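Local structure of predicted protein (Acinetobacter sp. RUH2624, 4MEA) at residues A[139-144]-A[251-256]. The protein probably hydrolyses epoxides, as a secreted Cif-type virulence factor with the alpha/beta hydrolase fold. Sequence-based numbering, arbitrary orientation.
Sequences ASYPLV and RQNEAL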
ATOM      1  N   ALA A 139      18.476  -8.530  -0.845  1.00 14.92           N
ATOM      2  CA  ALA A 139      19.213  -9.586  -0.160  1.00 10.34           C
ATOM      3  C   ALA A 139      20.733  -9.468  -0.294  1.00 14.17           C
ATOM      4  O   ALA A 139      21.479 -10.003   0.532  1.00 17.01           O
ATOM      5  CB  ALA A 139      18.756 -10.955  -0.675  1.00  7.48           C
ATOM      6  N   SER A 140      21.191  -8.760  -1.321  1.00 10.03           N
ATOM      7  CA  SER A 140      22.541  -8.991  -1.839  1.00 11.30           C
ATOM      8  C   SER A 140      23.561  -7.869  -1.711  1.00 13.79           C
ATOM      9  O   SER A 140      24.742  -8.111  -1.946  1.00 12.90           O
ATOM     10  CB  SER A 140      22.474  -9.391  -3.323  1.00 11.53           C
ATOM     11  OG  SER A 140      21.669 -10.542  -3.516  1.00 11.76           O
ATOM     12  N   TYR A 141      23.160  -6.648  -1.371  1.00 12.35           N
ATOM     13  CA  TYR A 141      24.172  -5.591  -1.467  1.00 12.25           C
ATOM     14  C   TYR A 141      25.409  -5.796  -0.575  1.00 12.51           C
ATOM     15  O   TYR A 141      26.537  -5.624  -1.048  1.00 15.21           O
ATOM     16  CB  TYR A 141      23.632  -4.153  -1.353  1.00 10.79           C
ATOM     17  CG  TYR A 141      24.752  -3.188  -1.692  1.00  8.63           C
ATOM     18  CD1 TYR A 141      25.177  -3.023  -3.005  1.00 11.07           C
ATOM     19  CD2 TYR A 141      25.440  -2.508  -0.688  1.00 11.07           C
ATOM     20  CE1 TYR A 141      26.243  -2.161  -3.319  1.00 11.03           C
ATOM     21  CE2 TYR A 141      26.498  -1.660  -0.982  1.00  9.66           C
ATOM     22  CZ  TYR A 141      26.898  -1.490  -2.294  1.00 16.82           C
ATOM     23  OH  TYR A 141      27.958  -0.648  -2.573  1.00 15.98           O
ATOM     24  N   PRO A 142      25.211  -6.150   0.709  1.00 13.34           N
ATOM     25  CA  PRO A 142      26.381  -6.412   1.557  1.00 15.52           C
ATOM     26  C   PRO A 142      27.225  -7.565   1.024  1.00 20.09           C
ATOM     27  O   PRO A 142      28.445  -7.493   1.117  1.00 13.65           O
ATOM     28  CB  PRO A 142      25.763  -6.770   2.911  1.00 10.82           C
ATOM     29  CG  PRO A 142      24.452  -6.015   2.906  1.00 14.03           C
ATOM     30  CD  PRO A 142      23.962  -6.134   1.493  1.00 10.84           C
ATOM     31  N   LEU A 143      26.593  -8.596   0.468  1.00 16.21           N
ATOM     32  CA  LEU A 143      27.341  -9.690  -0.154  1.00 12.04           C
ATOM     33  C   LEU A 143      28.288  -9.158  -1.229  1.00 12.21           C
ATOM     34  O   LEU A 143      29.493  -9.449  -1.225  1.00 15.27           O
ATOM     35  CB  LEU A 143      26.386 -10.734  -0.754  1.00 10.84           C
ATOM     36  CG  LEU A 143      27.010 -11.997  -1.366  1.00 15.38           C
ATOM     37  CD1 LEU A 143      26.051 -13.174  -1.282  1.00 17.25           C
ATOM     38  CD2 LEU A 143      27.449 -11.769  -2.806  1.00 16.84           C
ATOM     39  N   VAL A 144      27.746  -8.369  -2.152  1.00  5.80           N
ATOM     40  CA  VAL A 144      28.541  -7.817  -3.244  1.00 11.04           C
ATOM     41  C   VAL A 144      29.601  -6.820  -2.771  1.00 20.07           C
ATOM     42  O   VAL A 144      30.769  -6.915  -3.156  1.00 15.86           O
ATOM     43  CB  VAL A 144      27.639  -7.156  -4.311  1.00 11.04           C
ATOM     44  CG1 VAL A 144      28.485  -6.413  -5.345  1.00 12.26           C
ATOM     45  CG2 VAL A 144      26.759  -8.217  -4.978  1.00 14.92           C
ATOM     46  N   ARG A 251      19.496   0.709   6.746  1.00 12.72           N
ATOM     47  CA  ARG A 251      20.540   1.143   7.662  1.00 16.32           C
ATOM     48  C   ARG A 251      21.848   0.446   7.317  1.00 16.77           C
ATOM     49  O   ARG A 251      22.918   1.055   7.316  1.00 12.87           O
ATOM     50  CB  ARG A 251      20.142   0.835   9.109  1.00 16.88           C
ATOM     51  CG  ARG A 251      21.312   0.860  10.091  1.00 31.51           C
ATOM     52  CD  ARG A 251      20.907   1.462  11.424  1.00 38.23           C
ATOM     53  NE  ARG A 251      21.911   1.268  12.465  1.00 44.99           N
ATOM     54  CZ  ARG A 251      23.086   1.895  12.512  1.00 49.20           C
ATOM     55  NH1 ARG A 251      23.430   2.754  11.558  1.00 51.26           N
ATOM     56  NH2 ARG A 251      23.923   1.652  13.514  1.00 43.46           N
ATOM     57  N   GLN A 252      21.756  -0.842   7.008  1.00 20.32           N
ATOM     58  CA  GLN A 252      22.946  -1.614   6.712  1.00 14.26           C
ATOM     59  C   GLN A 252      23.636  -1.128   5.450  1.00 17.18           C
ATOM     60  O   GLN A 252      24.859  -0.990   5.426  1.00 14.82           O
ATOM     61  CB  GLN A 252      22.603  -3.099   6.606  1.00  8.28           C
ATOM     62  CG  GLN A 252      22.176  -3.696   7.938  1.00  9.74           C
ATOM     63  CD  GLN A 252      21.493  -5.033   7.774  1.00 13.10           C
ATOM     64  OE1 GLN A 252      21.273  -5.497   6.651  1.00 11.63           O
ATOM     65  NE2 GLN A 252      21.166  -5.675   8.897  1.00  9.58           N
ATOM     66  N   ASN A 253      22.861  -0.875   4.397  1.00 12.92           N
ATOM     67  CA  ASN A 253      23.452  -0.428   3.146  1.00  9.41           C
ATOM     68  C   ASN A 253      23.983   0.994   3.240  1.00 10.15           C
ATOM     69  O   ASN A 253      25.021   1.320   2.666  1.00 14.98           O
ATOM     70  CB  ASN A 253      22.462  -0.570   1.974  1.00  6.74           C
ATOM     71  CG  ASN A 253      22.213  -2.030   1.601  1.00 14.18           C
ATOM     72  OD1 ASN A 253      23.014  -2.911   1.935  1.00 13.73           O
ATOM     73  ND2 ASN A 253      21.100  -2.292   0.919  1.00 10.56           N
ATOM     74  N   GLU A 254      23.258   1.851   3.948  1.00 10.87           N
ATOM     75  CA  GLU A 254      23.709   3.224   4.133  1.00 13.87           C
ATOM     76  C   GLU A 254      25.043   3.244   4.882  1.00 14.67           C
ATOM     77  O   GLU A 254      25.923   4.061   4.596  1.00 17.53           O
ATOM     78  CB  GLU A 254      22.652   4.034   4.896  1.00 14.02           C
ATOM     79  CG  GLU A 254      21.404   4.351   4.068  1.00 17.99           C
ATOM     80  CD  GLU A 254      21.666   5.376   2.968  1.00 20.61           C
ATOM     81  OE1 GLU A 254      22.596   6.195   3.115  1.00 19.86           O
ATOM     82  OE2 GLU A 254      20.936   5.370   1.954  1.00 20.90           O
ATOM     83  N   ALA A 255      25.190   2.338   5.842  1.00 11.64           N
ATOM     84  CA  ALA A 255      26.433   2.242   6.604  1.00 15.53           C
ATOM     85  C   ALA A 255      27.592   1.823   5.696  1.00 16.96           C
ATOM     86  O   ALA A 255      28.690   2.362   5.789  1.00 15.24           O
ATOM     87  CB  ALA A 255      26.276   1.268   7.778  1.00 15.26           C
ATOM     88  N   LEU A 256      27.342   0.862   4.812  1.00 17.19           N
ATOM     89  CA  LEU A 256      28.350   0.444   3.847  1.00 15.03           C
ATOM     90  C   LEU A 256      28.718   1.593   2.916  1.00 15.27           C
ATOM     91  O   LEU A 256      29.894   1.845   2.673  1.00 17.59           O
ATOM     92  CB  LEU A 256      27.869  -0.769   3.036  1.00 11.89           C
ATOM     93  CG  LEU A 256      27.736  -2.087   3.817  1.00 16.75           C
ATOM     94  CD1 LEU A 256      26.908  -3.099   3.043  1.00  9.59           C
ATOM     95  CD2 LEU A 256      29.108  -2.654   4.154  1.00 17.14           C
TER
HETATM   96  O   HOH W   1      20.722  -5.195  -0.372  1.00  9.56           O
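Asn-253 lays the OD1 of its carboxamide against Tyr-141 and Pro-142. OD1 lies 3.4 Å from Pro-142 CD and also meets the edge of the Tyr-141 ring, near the ring plane, 3.6 Å from CD2. Amide and ring planes stand 82° apart, so the flat groups do not stack. Chi1 of -70° sets CG of Asn-253 anti to the carbonyl carbon; ND2 donates to a water at 3.2 Å. That water also accepts from the backbone N of Tyr-141, tying the two helices together; ND2 is bonded to Pro-162 as well. Leu-256 brings CD1 to 3.7 Å from Pro-142 CA and, more loosely, obliquely to the Tyr-141 ring. Proline suits the kink in helix 136-146: it has no N-H to offer, and its rigid apolar ring packs on Leu-256 and also touches helix 108-123. Tyr-141 touches Phe-156 of the central sheet while its OH bonds Lys-261 O. The axes of segments 139-144 and 251-256 run 27° from parallel, side by side in the alpha/beta hydrolase fold. No direct hydrogen bond joins them: OD1 is buried against carbon without a hydrogen-bond partner, probably at some cost that the water bridge and apolar packing offset in part.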